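Local structure of putative acyl-CoA thioester hydrolase YbhC (Escherichia coli K-12, 3GRH) at residues 130-135 and 203-208; 70-75 and 107-112. The protein is a putative thioesterase of the outer membrane, related to pectinesterases although it neither binds pectin nor shows pectinesterase activity. One frame throughout, in Å; residues are numbered along the deposited sequence.

Contact 1. Residues 130-135 and 203-208; sequences ITLYGT and LQLQNL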
loop_
_atom_site.group_PDB
_atom_site.type_symbol
_atom_site.label_atom_id
_atom_site.label_comp_id
_atom_site.label_asym_id
_atom_site.label_seq_id
_atom_site.Cartn_x
_atom_site.Cartn_y
_atom_site.Cartn_z
ATOM N N ILE A 130 -8.548 2.983 -15.690
ATOM C CA ILE A 130 -9.069 1.648 -15.762
ATOM C C ILE A 130 -9.694 1.274 -14.429
ATOM O O ILE A 130 -9.063 1.489 -13.385
ATOM C CB ILE A 130 -7.954 0.652 -16.031
ATOM C CG1 ILE A 130 -7.334 0.938 -17.383
ATOM C CG2 ILE A 130 -8.527 -0.800 -16.047
ATOM C CD1 ILE A 130 -8.202 0.546 -18.505
ATOM N N THR A 131 -10.926 0.745 -14.476
ATOM C CA THR A 131 -11.592 0.154 -13.274
ATOM C C THR A 131 -11.675 -1.321 -13.436
ATOM O O THR A 131 -12.201 -1.802 -14.399
ATOM C CB THR A 131 -12.962 0.742 -13.058
ATOM O OG1 THR A 131 -12.845 2.170 -12.875
ATOM C CG2 THR A 131 -13.629 0.125 -11.827
ATOM N N LEU A 132 -11.138 -2.074 -12.491
ATOM C CA LEU A 132 -11.200 -3.540 -12.509
ATOM C C LEU A 132 -11.948 -3.981 -11.263
ATOM O O LEU A 132 -11.582 -3.573 -10.161
ATOM C CB LEU A 132 -9.780 -4.106 -12.508
ATOM C CG LEU A 132 -9.634 -5.591 -12.550
ATOM C CD1 LEU A 132 -10.039 -6.137 -13.901
ATOM C CD2 LEU A 132 -8.199 -5.957 -12.219
ATOM N N TYR A 133 -12.986 -4.783 -11.430
ATOM C CA TYR A 133 -13.810 -5.153 -10.321
ATOM C C TYR A 133 -14.283 -6.562 -10.418
ATOM O O TYR A 133 -14.547 -7.056 -11.522
ATOM C CB TYR A 133 -14.978 -4.209 -10.214
ATOM C CG TYR A 133 -15.989 -4.197 -11.320
ATOM C CD1 TYR A 133 -17.187 -4.898 -11.232
ATOM C CD2 TYR A 133 -15.768 -3.426 -12.460
ATOM C CE1 TYR A 133 -18.078 -4.841 -12.242
ATOM C CE2 TYR A 133 -16.646 -3.414 -13.476
ATOM C CZ TYR A 133 -17.817 -4.071 -13.345
ATOM O OH TYR A 133 -18.764 -4.060 -14.335
ATOM N N GLY A 134 -14.352 -7.182 -9.258
ATOM C CA GLY A 134 -14.910 -8.521 -9.161
ATOM C C GLY A 134 -16.374 -8.523 -9.085
ATOM O O GLY A 134 -16.978 -7.582 -8.518
ATOM N N THR A 135 -16.942 -9.629 -9.542
ATOM C CA THR A 135 -18.427 -9.774 -9.503
ATOM C C THR A 135 -18.900 -10.902 -8.598
ATOM O O THR A 135 -20.115 -11.277 -8.619
ATOM C CB THR A 135 -18.979 -9.890 -10.894
ATOM O OG1 THR A 135 -18.587 -11.143 -11.445
ATOM C CG2 THR A 135 -18.560 -8.718 -11.772
ATOM N N LEU A 203 -6.510 4.447 -11.630
ATOM C CA LEU A 203 -6.879 3.018 -11.396
ATOM C C LEU A 203 -7.868 2.936 -10.273
ATOM O O LEU A 203 -7.698 3.566 -9.240
ATOM C CB LEU A 203 -5.644 2.254 -11.014
ATOM C CG LEU A 203 -5.864 0.745 -10.855
ATOM C CD1 LEU A 203 -5.839 0.059 -12.225
ATOM C CD2 LEU A 203 -4.729 0.218 -9.903
ATOM N N GLN A 204 -8.904 2.111 -10.469
ATOM C CA GLN A 204 -9.849 1.778 -9.440
ATOM C C GLN A 204 -9.926 0.283 -9.344
ATOM O O GLN A 204 -10.050 -0.373 -10.355
ATOM C CB GLN A 204 -11.193 2.321 -9.840
ATOM C CG GLN A 204 -11.240 3.816 -9.775
ATOM C CD GLN A 204 -12.584 4.396 -10.183
ATOM O OE1 GLN A 204 -13.473 3.760 -10.770
ATOM N NE2 GLN A 204 -12.738 5.688 -9.899
ATOM N N LEU A 205 -9.799 -0.266 -8.148
ATOM C CA LEU A 205 -9.916 -1.731 -7.874
ATOM C C LEU A 205 -10.995 -1.944 -6.831
ATOM O O LEU A 205 -11.069 -1.213 -5.889
ATOM C CB LEU A 205 -8.631 -2.300 -7.328
ATOM C CG LEU A 205 -7.416 -2.185 -8.189
ATOM C CD1 LEU A 205 -6.202 -2.797 -7.509
ATOM C CD2 LEU A 205 -7.572 -2.852 -9.577
ATOM N N GLN A 206 -11.876 -2.884 -7.082
ATOM C CA GLN A 206 -12.956 -3.162 -6.150
ATOM C C GLN A 206 -13.311 -4.651 -6.132
ATOM O O GLN A 206 -13.462 -5.247 -7.196
ATOM C CB GLN A 206 -14.154 -2.325 -6.496
ATOM C CG GLN A 206 -15.314 -2.488 -5.505
ATOM C CD GLN A 206 -16.364 -1.443 -5.658
ATOM O OE1 GLN A 206 -17.373 -1.653 -6.425
ATOM N NE2 GLN A 206 -16.202 -0.326 -4.974
ATOM N N ASN A 207 -13.578 -5.214 -4.951
ATOM C CA ASN A 207 -14.225 -6.496 -4.817
ATOM C C ASN A 207 -13.455 -7.638 -5.435
ATOM O O ASN A 207 -13.965 -8.494 -6.141
ATOM C CB ASN A 207 -15.680 -6.497 -5.295
ATOM C CG ASN A 207 -16.438 -7.703 -4.795
ATOM O OD1 ASN A 207 -16.273 -8.113 -3.602
ATOM N ND2 ASN A 207 -17.370 -8.188 -5.599
ATOM N N LEU A 208 -12.163 -7.716 -5.114
ATOM C CA LEU A 208 -11.301 -8.780 -5.584
ATOM C C LEU A 208 -10.145 -8.989 -4.629
ATOM O O LEU A 208 -9.997 -8.248 -3.683
ATOM C CB LEU A 208 -10.768 -8.567 -6.975
ATOM C CG LEU A 208 -10.252 -7.225 -7.344
ATOM C CD1 LEU A 208 -8.854 -7.034 -6.805
ATOM C CD2 LEU A 208 -10.291 -7.032 -8.798
HETATM O O HOH W 1 -17.880 -4.696 -7.469
#
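T131 OG1 hands its proton to Q204 OE1 at 2.7 Å, and the two side chains meet on one face of a pair of parallel strands. The hydroxyl reaches the amide oxygen from above its carbonyl plane, 38° out of it. The threonine's chi1 of -59° sets OG1 beside its own backbone N and leaves the methyl CG2 to rest 3.8 Å from Q204 CB, while the glutamine, extended beyond CG, crosses the threonine at a slant and brings OE1 to the hydroxyl. Replacing T131 with a valine would probably leave Q204 OE1 without this donor and its amide freer to turn.

Beneath the pair, backbone bonds alternate from strand to strand: Q204 N to I130 O, L132 N to Q204 O at 2.9 Å, Q206 N to L132 O and G134 N to Q206 O. On the other face L132 CB packs 3.9 Å from L205 CD2, and L208 CD2 comes to 4.1 Å from L132 CG, crossing it at about a right angle. On this inward face aliphatic residue stacks on aliphatic residue from coil to coil, I130 on L203 and L132 on L205, as in the right-handed parallel beta-helix of the pectinesterase family.

At 207 the chain turns a corner with positive phi, and N207 ND2 donates to G134 O at 3.0 Å, steeply above that carbonyl's plane; the same nitrogen also bonds G136 O. G134 suits its place because a CB would run into N207 O. A water donates to both G134 O and Q206 OE1, joining the strands on the polar face. Further out, R107 NH1 bonds T131 OG1 and so helps to position the hydroxyl, and F196 lies against both L132 and L205 in the interior.

Contact 2. Residues 70-75 and 107-112; sequences TLPAQP and RQYIAV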
loop_
_atom_site.group_PDB
_atom_site.type_symbol
_atom_site.label_atom_id
_atom_site.label_comp_id
_atom_site.label_asym_id
_atom_site.label_seq_id
_atom_site.Cartn_x
_atom_site.Cartn_y
_atom_site.Cartn_z
ATOM N N THR A 70 -18.049 3.802 -9.034
ATOM C CA THR A 70 -19.419 3.622 -9.498
ATOM C C THR A 70 -19.415 2.639 -10.612
ATOM O O THR A 70 -18.666 2.830 -11.547
ATOM C CB THR A 70 -19.974 4.899 -10.151
ATOM O OG1 THR A 70 -19.833 5.998 -9.257
ATOM C CG2 THR A 70 -21.451 4.715 -10.540
ATOM N N LEU A 71 -20.174 1.576 -10.507
ATOM C CA LEU A 71 -20.112 0.596 -11.583
ATOM C C LEU A 71 -21.168 0.862 -12.630
ATOM O O LEU A 71 -22.261 1.303 -12.311
ATOM C CB LEU A 71 -20.312 -0.772 -10.989
ATOM C CG LEU A 71 -19.216 -1.186 -9.994
ATOM C CD1 LEU A 71 -19.538 -2.666 -9.680
ATOM C CD2 LEU A 71 -17.721 -0.956 -10.436
ATOM N N PRO A 72 -20.839 0.565 -13.886
ATOM C CA PRO A 72 -21.672 0.869 -15.029
ATOM C C PRO A 72 -22.724 -0.180 -15.139
ATOM O O PRO A 72 -22.576 -1.270 -14.586
ATOM C CB PRO A 72 -20.658 0.730 -16.180
ATOM C CG PRO A 72 -19.820 -0.412 -15.751
ATOM C CD PRO A 72 -19.604 -0.137 -14.282
ATOM N N ALA A 73 -23.767 0.087 -15.915
ATOM C CA ALA A 73 -24.783 -0.917 -16.101
ATOM C C ALA A 73 -24.256 -2.066 -16.930
ATOM O O ALA A 73 -24.641 -3.227 -16.724
ATOM C CB ALA A 73 -26.012 -0.280 -16.716
ATOM N N GLN A 74 -23.300 -1.755 -17.814
ATOM C CA GLN A 74 -22.626 -2.740 -18.638
ATOM C C GLN A 74 -21.116 -2.544 -18.636
ATOM O O GLN A 74 -20.631 -1.461 -18.914
ATOM C CB GLN A 74 -23.118 -2.686 -20.097
ATOM C CG GLN A 74 -24.420 -3.449 -20.297
ATOM C CD GLN A 74 -24.188 -4.956 -20.305
ATOM O OE1 GLN A 74 -23.344 -5.475 -21.055
ATOM N NE2 GLN A 74 -24.907 -5.663 -19.444
ATOM N N PRO A 75 -20.355 -3.585 -18.314
ATOM C CA PRO A 75 -18.925 -3.321 -18.452
ATOM C C PRO A 75 -18.404 -3.306 -19.880
ATOM O O PRO A 75 -19.064 -3.761 -20.798
ATOM C CB PRO A 75 -18.293 -4.480 -17.707
ATOM C CG PRO A 75 -19.344 -5.563 -17.755
ATOM C CD PRO A 75 -20.657 -4.917 -17.777
ATOM N N ARG A 107 -12.945 6.558 -18.987
ATOM C CA ARG A 107 -12.730 5.421 -18.086
ATOM C C ARG A 107 -13.318 4.131 -18.642
ATOM O O ARG A 107 -14.462 4.133 -19.206
ATOM C CB ARG A 107 -13.375 5.698 -16.720
ATOM C CG ARG A 107 -13.254 4.615 -15.803
ATOM C CD ARG A 107 -13.671 4.951 -14.373
ATOM N NE ARG A 107 -12.759 5.900 -13.791
ATOM C CZ ARG A 107 -11.535 5.588 -13.324
ATOM N NH1 ARG A 107 -11.076 4.363 -13.368
ATOM N NH2 ARG A 107 -10.760 6.551 -12.911
ATOM N N GLN A 108 -12.563 3.024 -18.524
ATOM C CA GLN A 108 -13.021 1.715 -18.953
ATOM C C GLN A 108 -13.142 0.794 -17.817
ATOM O O GLN A 108 -12.342 0.884 -16.896
ATOM C CB GLN A 108 -12.098 1.130 -19.969
ATOM C CG GLN A 108 -12.034 2.040 -21.099
ATOM C CD GLN A 108 -11.225 1.530 -22.156
ATOM O OE1 GLN A 108 -11.695 0.746 -22.974
ATOM N NE2 GLN A 108 -10.004 2.003 -22.218
ATOM N N TYR A 109 -14.170 -0.042 -17.867
ATOM C CA TYR A 109 -14.532 -0.937 -16.796
ATOM C C TYR A 109 -14.386 -2.381 -17.225
ATOM O O TYR A 109 -14.932 -2.767 -18.254
ATOM C CB TYR A 109 -15.981 -0.691 -16.413
ATOM C CG TYR A 109 -16.211 0.656 -15.796
ATOM C CD1 TYR A 109 -16.177 0.804 -14.446
ATOM C CD2 TYR A 109 -16.534 1.750 -16.592
ATOM C CE1 TYR A 109 -16.379 2.023 -13.879
ATOM C CE2 TYR A 109 -16.773 3.004 -15.999
ATOM C CZ TYR A 109 -16.644 3.091 -14.637
ATOM O OH TYR A 109 -16.883 4.256 -13.919
ATOM N N ILE A 110 -13.644 -3.147 -16.423
ATOM C CA ILE A 110 -13.361 -4.538 -16.677
ATOM C C ILE A 110 -13.924 -5.318 -15.523
ATOM O O ILE A 110 -13.491 -5.180 -14.390
ATOM C CB ILE A 110 -11.855 -4.813 -16.800
ATOM C CG1 ILE A 110 -11.282 -4.021 -17.934
ATOM C CG2 ILE A 110 -11.625 -6.348 -17.026
ATOM C CD1 ILE A 110 -9.718 -3.943 -17.961
ATOM N N ALA A 111 -14.944 -6.107 -15.794
ATOM C CA ALA A 111 -15.554 -6.996 -14.770
ATOM C C ALA A 111 -14.825 -8.300 -14.771
ATOM O O ALA A 111 -14.492 -8.788 -15.850
ATOM C CB ALA A 111 -17.058 -7.213 -15.056
ATOM N N VAL A 112 -14.585 -8.870 -13.598
ATOM C CA VAL A 112 -13.914 -10.162 -13.490
ATOM C C VAL A 112 -14.854 -11.136 -12.735
ATOM O O VAL A 112 -15.294 -10.879 -11.627
ATOM C CB VAL A 112 -12.562 -10.060 -12.761
ATOM C CG1 VAL A 112 -11.922 -11.448 -12.854
ATOM C CG2 VAL A 112 -11.626 -9.017 -13.374
HETATM O O HOH W 2 -16.000 4.648 -11.025
#
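P72 lies over one face of the Y109 ring, its CD 3.9 Å from the ring centroid and 22° off the normal, a CH-pi contact. CD is nearest to Y109 CD1, at 3.6 Å, while CG of the same proline sits 3.8 Å from Y109 CG, nearer the root of the side chain. CG of Y109 stands anti to the carbonyl carbon (chi1 -67°), which lifts the ring off strand 108-112 toward the loop. A few residues on, P75 lies lower and against the strand itself: its CG is 3.9 Å from A111 CB, and its CB is 3.8 Å from Y109 O. The small methyl of A111 lets the proline come down close to the backbone, and Y133 of the next strand also touches P75.

The hydroxyl end of Y109 is held more loosely. There the loop is exposed, and T70 O stands 3.3 Å from Y109 OH, obliquely to the ring. A water lying in the ring plane at its edge takes bonds from both Y109 OH, at 3.1 Å, and T70 N, so that solvent joins the tyrosine to the loop. Segment 70-75 has no regular strand of its own; it crosses the outer surface of the beta-helix near its N-terminal end and leads into strand 77-79, which neighbours 108-112 in the parallel sheet.

Prolines suit this loop as compact, rigid, puckered rings whose CH groups can lie on an aromatic face or a methyl. Within 70-75 the hold is probably mainly van der Waals and CH-pi, helped by the water, whereas D76, just beyond P75, bonds Y109 N.

Overall arrangement
Contact 1 is mostly buried and contact 2 lies at the surface, yet their centres are only 8 Å apart and both involve the same parallel sheet: strand 108-112 neighbours strand 130-134, which in turn pairs with 204-206. Backbone bonds such as V112 N with Y133 O join the two contacts, and Y133 OH packs against P75 CB, so the tyrosine of one contact meets the loop of the other. The chemistry follows the position. Between coils of the beta-helix, regular backbone bonding combines with aliphatic packing on the inner face and amide and hydroxyl bonds on the other; where an irregular loop covers the outside, proline and aromatic surfaces and a water take over.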